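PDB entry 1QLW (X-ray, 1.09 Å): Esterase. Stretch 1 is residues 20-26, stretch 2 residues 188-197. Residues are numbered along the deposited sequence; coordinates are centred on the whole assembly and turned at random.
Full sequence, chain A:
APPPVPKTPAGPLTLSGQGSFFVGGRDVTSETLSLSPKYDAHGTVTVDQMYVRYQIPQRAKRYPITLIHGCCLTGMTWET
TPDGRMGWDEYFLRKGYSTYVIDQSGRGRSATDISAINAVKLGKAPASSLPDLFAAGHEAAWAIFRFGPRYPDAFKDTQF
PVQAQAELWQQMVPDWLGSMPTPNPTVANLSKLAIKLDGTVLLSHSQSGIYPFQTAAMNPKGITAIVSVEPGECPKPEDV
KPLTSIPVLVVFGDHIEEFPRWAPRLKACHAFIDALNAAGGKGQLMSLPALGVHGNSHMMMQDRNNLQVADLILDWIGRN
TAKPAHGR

Stretch 1 20-26: SFFVGGR
Stretch 2 188-197: ANLSKLAIKL

Residues 20-23 are β-strand, continuing a strand that begins earlier in the chain. Phi/psi run -149/149 at Ser20, -161/175 at Phe21, -120/152 at Phe22 and -118/132 at Val23. Gly24 (77/-154) and Gly25 (109/158) then take positive phi, and Arg26 returns to extended values (-136/149). Residues 188-197 are α-helical, with phi near -65 and psi near -40 through Lys196, and -77/-23 at Leu197. Their i to i+4 hydrogen bonds run from Lys192 N to Ala188 O (3.1 Å) through Leu197 N to Leu193 O (2.9 Å).

The strand and helix axes approach to 9.2 Å, with 124° between their N-to-C directions. The closest backbone register pairs Gly24 CA with Asn189 CA at 5.9 Å. About 310 Å² is buried in total. No direct hydrogen bond crosses the contact, so packing and one water link the two stretches.

Strand alternation points Phe21 and Val23 toward the helix and keeps Ser20 and Phe22 out of its reach. Val23 is buried, with chi1 t (175°). Its CG1 lies 3.4 Å from Asn189 O and 3.6 Å from Lys192 CB. A compact branched side chain fits this close approach to the helix backbone.

Phe21 has chi1 p (58°) and chi2 -88°. Its CZ lies 3.8 Å from Leu193 CD1, which sits at the ring edge. Leu193 (chi1 t, chi2 p) starts sideways, but its end comes nearer the strand. Over one ring face lies Lys196, t, t, t along the chain with chi4 p. Lys196 CE is 3.8 Å from Phe21 CZ and 4.2 Å from the ring centroid, a CH-pi contact. Lys196 NZ is 5.2 Å from that centroid, at most a weak cation-pi attraction. The long lysine can cover the ring with its methylenes while remaining exposed.

Asn189 is buried, with chi1 m (-71°) and chi2 -32°. Its OD1 lies 3.4 Å from Gly24 CA. An ideal CB on Gly24 would fall 2.0 Å from Asn189 OD1, a clash, so glycine suits both this close approach and the positive phi. Gly25 is also suited to its backbone angles, where a CB would jam against the preceding carbonyl O. One water accepts from Gly25 N (2.9 Å) and donates to Asn189 OD1 (3.2 Å), bridging Gly25 and the helix. Asn189 ND2 is hydrogen-bonded elsewhere in the structure.

Lys192 is extended (m, t, t, t), and its NZ reaches 4.1 Å from Gly24 CA. It is exposed, as suits its charged end.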

# COMPACT_ATOMS: atom_id res chain seq x y z
N SER A 20 4.32 9.30 -5.89
CA SER A 20 3.89 8.98 -4.54
C SER A 20 4.59 9.90 -3.55
O SER A 20 5.75 10.29 -3.79
CB SER A 20 4.34 7.54 -4.17
OG SER A 20 3.83 6.63 -5.10
N PHE A 21 3.91 10.20 -2.46
CA PHE A 21 4.49 11.01 -1.40
C PHE A 21 3.67 10.77 -0.13
O PHE A 21 2.64 10.08 -0.19
CB PHE A 21 4.54 12.50 -1.76
CG PHE A 21 3.22 13.13 -2.08
CD1 PHE A 21 2.70 13.12 -3.37
CD2 PHE A 21 2.45 13.73 -1.10
CE1 PHE A 21 1.50 13.73 -3.68
CE2 PHE A 21 1.23 14.33 -1.39
CZ PHE A 21 0.76 14.33 -2.68
N PHE A 22 4.13 11.36 0.96
CA PHE A 22 3.40 11.27 2.21
C PHE A 22 3.02 12.66 2.69
O PHE A 22 3.70 13.65 2.41
CB PHE A 22 4.25 10.61 3.32
CG PHE A 22 4.33 9.12 3.10
CD1 PHE A 22 5.21 8.57 2.19
CD2 PHE A 22 3.50 8.27 3.82
CE1 PHE A 22 5.22 7.20 1.98
CE2 PHE A 22 3.53 6.90 3.63
CZ PHE A 22 4.40 6.36 2.70
N VAL A 23 1.92 12.72 3.43
CA VAL A 23 1.46 13.94 4.06
C VAL A 23 1.47 13.74 5.58
O VAL A 23 0.97 12.75 6.11
CB VAL A 23 0.02 14.26 3.62
CG1 VAL A 23 -0.51 15.47 4.37
CG2 VAL A 23 0.00 14.44 2.11
N GLY A 24 2.03 14.73 6.28
CA GLY A 24 1.92 14.76 7.72
C GLY A 24 2.84 13.79 8.44
O GLY A 24 3.92 13.41 7.98
N GLY A 25 2.39 13.41 9.63
CA GLY A 25 3.17 12.58 10.55
C GLY A 25 3.65 13.41 11.74
O GLY A 25 3.71 14.63 11.74
N ARG A 26 3.94 12.66 12.80
CA ARG A 26 4.50 13.20 14.03
C ARG A 26 5.62 12.25 14.47
O ARG A 26 5.56 11.05 14.22
CB ARG A 26 3.43 13.30 15.12
CG ARG A 26 2.82 12.03 15.65
CD ARG A 26 1.66 12.26 16.64
NE ARG A 26 1.08 10.97 17.03
CZ ARG A 26 1.37 10.25 18.09
NH1 ARG A 26 2.23 10.74 18.97
NH2 ARG A 26 0.85 9.04 18.27
N ALA A 188 -6.85 15.65 9.36
CA ALA A 188 -5.93 16.76 9.24
C ALA A 188 -5.04 16.61 8.02
O ALA A 188 -4.68 17.59 7.37
CB ALA A 188 -5.07 16.87 10.48
N ASN A 189 -4.63 15.38 7.70
CA ASN A 189 -3.80 15.16 6.53
C ASN A 189 -4.53 15.48 5.24
O ASN A 189 -3.91 15.98 4.29
CB ASN A 189 -3.27 13.72 6.53
CG ASN A 189 -2.22 13.53 7.61
OD1 ASN A 189 -1.49 14.46 7.93
ND2 ASN A 189 -2.16 12.32 8.14
N LEU A 190 -5.85 15.24 5.18
CA LEU A 190 -6.60 15.61 3.99
C LEU A 190 -6.63 17.13 3.83
O LEU A 190 -6.64 17.60 2.69
CB LEU A 190 -8.02 15.05 4.04
CG LEU A 190 -8.10 13.53 3.88
CD1 LEU A 190 -9.50 13.05 4.25
CD2 LEU A 190 -7.74 13.10 2.47
N SER A 191 -6.65 17.89 4.93
CA SER A 191 -6.59 19.35 4.79
C SER A 191 -5.24 19.76 4.22
O SER A 191 -5.17 20.57 3.31
CB SER A 191 -6.81 20.02 6.14
OG SER A 191 -6.55 21.40 6.06
N LYS A 192 -4.15 19.18 4.75
CA LYS A 192 -2.83 19.51 4.20
C LYS A 192 -2.79 19.19 2.73
O LYS A 192 -2.22 19.96 1.94
CB LYS A 192 -1.76 18.74 4.97
CG LYS A 192 -1.58 19.23 6.40
CD LYS A 192 -0.54 18.41 7.16
CE LYS A 192 -0.22 19.12 8.47
NZ LYS A 192 0.81 18.39 9.26
N LEU A 193 -3.32 18.03 2.32
CA LEU A 193 -3.31 17.67 0.91
C LEU A 193 -4.14 18.63 0.07
O LEU A 193 -3.71 19.08 -0.99
CB LEU A 193 -3.81 16.23 0.75
CG LEU A 193 -3.88 15.70 -0.69
CD1 LEU A 193 -2.53 15.71 -1.37
CD2 LEU A 193 -4.50 14.31 -0.73
N ALA A 194 -5.35 18.96 0.54
CA ALA A 194 -6.20 19.88 -0.21
C ALA A 194 -5.53 21.23 -0.41
O ALA A 194 -5.65 21.85 -1.48
CB ALA A 194 -7.55 20.01 0.45
N ILE A 195 -4.86 21.72 0.63
CA ILE A 195 -4.16 23.01 0.55
C ILE A 195 -3.02 22.91 -0.43
O ILE A 195 -2.80 23.79 -1.26
CB ILE A 195 -3.72 23.45 1.95
CG1 ILE A 195 -4.96 23.79 2.80
CG2 ILE A 195 -2.77 24.63 1.90
CD1 ILE A 195 -4.66 23.91 4.28
N LYS A 196 -2.26 21.82 -0.39
CA LYS A 196 -1.15 21.59 -1.30
C LYS A 196 -1.63 21.62 -2.75
O LYS A 196 -0.99 22.21 -3.62
CB LYS A 196 -0.47 20.25 -1.02
CG LYS A 196 0.55 19.77 -2.04
CD LYS A 196 1.10 18.39 -1.73
CE LYS A 196 2.09 17.86 -2.73
NZ LYS A 196 3.29 18.71 -2.89
N LEU A 197 -2.74 20.94 -3.01
CA LEU A 197 -3.28 20.85 -4.36
C LEU A 197 -3.99 22.12 -4.79
O LEU A 197 -4.15 22.34 -5.99
CB LEU A 197 -4.25 19.66 -4.46
CG LEU A 197 -3.62 18.29 -4.23
CD1 LEU A 197 -4.66 17.20 -4.38
CD2 LEU A 197 -2.42 18.04 -5.14
O HOH W 1 -0.19 13.94 10.76